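Local coordinates for methylglyoxal reductase (NADPH-dependent) (Candida albicans SC5314, PDB 6KWS), which probably reduces methylglyoxal with NADPH as the electron donor, as a member of the NAD(P)-dependent epimerase/dehydratase family, at residues N106-I111 / F187-I192. The protein carries 1 engineered substitution. Numbering follows the deposited sequence.
Sequences NVLQAI and FSLSTI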
ATOM      1  N   ASN A 106       1.768 -12.651  14.981  1.00 45.23           N
ATOM      2  CA  ASN A 106       1.339 -12.031  16.232  1.00 41.20           C
ATOM      3  C   ASN A 106       0.031 -11.255  16.060  1.00 44.44           C
ATOM      4  O   ASN A 106      -0.861 -11.333  16.917  1.00 46.58           O
ATOM      5  CB  ASN A 106       2.437 -11.117  16.769  1.00 42.45           C
ATOM      6  CG  ASN A 106       3.667 -11.885  17.256  1.00 49.26           C
ATOM      7  OD1 ASN A 106       3.578 -13.045  17.663  1.00 50.42           O
ATOM      8  ND2 ASN A 106       4.824 -11.222  17.229  1.00 46.45           N
ATOM      9  N   VAL A 107      -0.111 -10.512  14.957  1.00 41.64           N
ATOM     10  CA  VAL A 107      -1.329  -9.730  14.731  1.00 38.87           C
ATOM     11  C   VAL A 107      -2.535 -10.651  14.616  1.00 42.72           C
ATOM     12  O   VAL A 107      -3.555 -10.457  15.289  1.00 46.06           O
ATOM     13  CB  VAL A 107      -1.178  -8.843  13.477  1.00 42.73           C
ATOM     14  CG1 VAL A 107      -2.465  -8.119  13.146  1.00 35.07           C
ATOM     15  CG2 VAL A 107      -0.053  -7.851  13.646  1.00 43.70           C
ATOM     16  N   LEU A 108      -2.438 -11.668  13.754  1.00 43.53           N
ATOM     17  CA  LEU A 108      -3.552 -12.592  13.568  1.00 41.95           C
ATOM     18  C   LEU A 108      -3.822 -13.400  14.831  1.00 47.49           C
ATOM     19  O   LEU A 108      -4.980 -13.720  15.137  1.00 46.29           O
ATOM     20  CB  LEU A 108      -3.265 -13.518  12.398  1.00 40.80           C
ATOM     21  CG  LEU A 108      -3.266 -12.836  11.043  1.00 40.43           C
ATOM     22  CD1 LEU A 108      -2.730 -13.825  10.044  1.00 36.36           C
ATOM     23  CD2 LEU A 108      -4.670 -12.356  10.655  1.00 38.73           C
ATOM     24  N   GLN A 109      -2.767 -13.746  15.580  1.00 47.44           N
ATOM     25  CA  GLN A 109      -2.983 -14.438  16.847  1.00 51.63           C
ATOM     26  C   GLN A 109      -3.824 -13.592  17.806  1.00 50.92           C
ATOM     27  O   GLN A 109      -4.769 -14.099  18.425  1.00 46.52           O
ATOM     28  CB  GLN A 109      -1.649 -14.826  17.482  1.00 51.95           C
ATOM     29  CG  GLN A 109      -1.826 -15.718  18.703  1.00 56.29           C
ATOM     30  CD  GLN A 109      -1.993 -17.181  18.323  1.00 63.98           C
ATOM     31  OE1 GLN A 109      -1.222 -17.712  17.523  1.00 65.04           O
ATOM     32  NE2 GLN A 109      -3.030 -17.829  18.866  1.00 61.81           N
ATOM     33  N   ALA A 110      -3.519 -12.295  17.925  1.00 47.02           N
ATOM     34  CA  ALA A 110      -4.345 -11.448  18.784  1.00 49.73           C
ATOM     35  C   ALA A 110      -5.793 -11.444  18.313  1.00 50.45           C
ATOM     36  O   ALA A 110      -6.720 -11.558  19.122  1.00 49.76           O
ATOM     37  CB  ALA A 110      -3.789 -10.027  18.839  1.00 45.27           C
ATOM     38  N   ILE A 111      -6.012 -11.340  17.004  1.00 47.39           N
ATOM     39  CA  ILE A 111      -7.385 -11.378  16.527  1.00 47.79           C
ATOM     40  C   ILE A 111      -8.001 -12.737  16.819  1.00 51.23           C
ATOM     41  O   ILE A 111      -9.196 -12.838  17.123  1.00 52.92           O
ATOM     42  CB  ILE A 111      -7.432 -11.018  15.031  1.00 46.89           C
ATOM     43  CG1 ILE A 111      -6.818  -9.627  14.830  1.00 47.04           C
ATOM     44  CG2 ILE A 111      -8.869 -11.081  14.490  1.00 39.78           C
ATOM     45  CD1 ILE A 111      -6.469  -9.305  13.391  1.00 46.22           C
ATOM     46  N   PHE A 187     -13.024 -15.351  11.380  1.00 51.33           N
ATOM     47  CA  PHE A 187     -13.032 -14.256  10.423  1.00 47.36           C
ATOM     48  C   PHE A 187     -12.543 -14.725   9.064  1.00 42.57           C
ATOM     49  O   PHE A 187     -11.741 -15.654   8.960  1.00 41.70           O
ATOM     50  CB  PHE A 187     -12.159 -13.084  10.891  1.00 47.82           C
ATOM     51  CG  PHE A 187     -10.752 -13.472  11.265  1.00 43.63           C
ATOM     52  CD1 PHE A 187      -9.752 -13.539  10.307  1.00 44.49           C
ATOM     53  CD2 PHE A 187     -10.430 -13.754  12.576  1.00 41.27           C
ATOM     54  CE1 PHE A 187      -8.452 -13.893  10.660  1.00 43.46           C
ATOM     55  CE2 PHE A 187      -9.138 -14.103  12.931  1.00 43.44           C
ATOM     56  CZ  PHE A 187      -8.148 -14.168  11.977  1.00 40.87           C
ATOM     57  N   SER A 188     -13.039 -14.062   8.024  1.00 41.19           N
ATOM     58  CA  SER A 188     -12.433 -14.198   6.715  1.00 42.42           C
ATOM     59  C   SER A 188     -11.205 -13.299   6.639  1.00 45.03           C
ATOM     60  O   SER A 188     -10.928 -12.502   7.542  1.00 47.82           O
ATOM     61  CB  SER A 188     -13.432 -13.854   5.621  1.00 46.17           C
ATOM     62  OG  SER A 188     -14.092 -12.647   5.939  1.00 56.45           O
ATOM     63  N   LEU A 189     -10.445 -13.450   5.562  1.00 42.87           N
ATOM     64  CA  LEU A 189      -9.270 -12.620   5.335  1.00 41.38           C
ATOM     65  C   LEU A 189      -9.181 -12.256   3.864  1.00 41.64           C
ATOM     66  O   LEU A 189      -9.312 -13.120   2.996  1.00 42.80           O
ATOM     67  CB  LEU A 189      -7.993 -13.333   5.776  1.00 40.36           C
ATOM     68  CG  LEU A 189      -6.706 -12.596   5.422  1.00 42.38           C
ATOM     69  CD1 LEU A 189      -6.252 -11.795   6.598  1.00 46.66           C
ATOM     70  CD2 LEU A 189      -5.636 -13.576   5.024  1.00 39.91           C
ATOM     71  N   SER A 190      -8.966 -10.982   3.591  1.00 45.46           N
ATOM     72  CA  SER A 190      -8.690 -10.523   2.243  1.00 45.16           C
ATOM     73  C   SER A 190      -7.347  -9.809   2.200  1.00 41.71           C
ATOM     74  O   SER A 190      -6.799  -9.369   3.219  1.00 40.51           O
ATOM     75  CB  SER A 190      -9.786  -9.588   1.727  1.00 46.36           C
ATOM     76  OG  SER A 190     -11.004 -10.280   1.617  1.00 50.56           O
ATOM     77  N   THR A 191      -6.844  -9.664   0.989  1.00 39.06           N
ATOM     78  CA  THR A 191      -5.503  -9.160   0.788  1.00 37.18           C
ATOM     79  C   THR A 191      -5.559  -8.134  -0.337  1.00 37.64           C
ATOM     80  O   THR A 191      -6.227  -8.363  -1.351  1.00 37.46           O
ATOM     81  CB  THR A 191      -4.580 -10.348   0.482  1.00 36.76           C
ATOM     82  OG1 THR A 191      -3.921 -10.764   1.683  1.00 39.26           O
ATOM     83  CG2 THR A 191      -3.584 -10.011  -0.494  1.00 36.76           C
ATOM     84  N   ILE A 192      -4.912  -6.987  -0.131  1.00 33.94           N
ATOM     85  CA  ILE A 192      -4.801  -5.924  -1.126  1.00 30.98           C
ATOM     86  C   ILE A 192      -3.343  -5.856  -1.573  1.00 30.88           C
ATOM     87  O   ILE A 192      -2.469  -5.498  -0.776  1.00 34.06           O
ATOM     88  CB  ILE A 192      -5.254  -4.581  -0.540  1.00 34.01           C
ATOM     89  CG1 ILE A 192      -6.650  -4.715   0.065  1.00 33.82           C
ATOM     90  CG2 ILE A 192      -5.240  -3.495  -1.602  1.00 33.00           C
ATOM     91  CD1 ILE A 192      -7.741  -4.847  -0.989  1.00 34.93           C
TER
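Phe187, in the segment that runs into strand 188-194, meets Leu108 and Ile111 on helix 92-114, a helix-on-sheet contact of the Rossmann-type domain. All four touching residues are buried; the three side-chain pairs across the contact meet carbon to carbon and no hydrogen bond links the two segments, which makes the joint apolar. Ile111 makes the nearer approach: its CG2 lies 3.4 Å from Phe187 CE2 and 4.0 Å from Phe187 CZ, meeting the ring obliquely. That methyl is anti to the backbone N of Ile111 (chi1 -58° for CG1), which carries it off the helix to the ring. Leu108, one turn earlier on the same helix face, contributes CD2, equidistant at 4.1 Å from Phe187 CE1 and from Phe187 CZ. Both aliphatic side chains cross the aromatic one at roughly a right angle, and their closest atoms to it are these two methyls. Further along the strand, Leu189 CD1 comes within 4.4 Å of Leu108 CD2, a looser contact, with the corresponding CA atoms 10.0 Å apart.

In the second shell, Val121 of the adjacent parallel strand 120-124 touches both Phe187 and Leu189, while helix 160-181 adds Phe178 against Leu108 and Trp176 against Leu189. Ile111 itself sits in a helical turn closed by the backbone hydrogen bond from Ile111 N to Val107 O, 3.1 Å long.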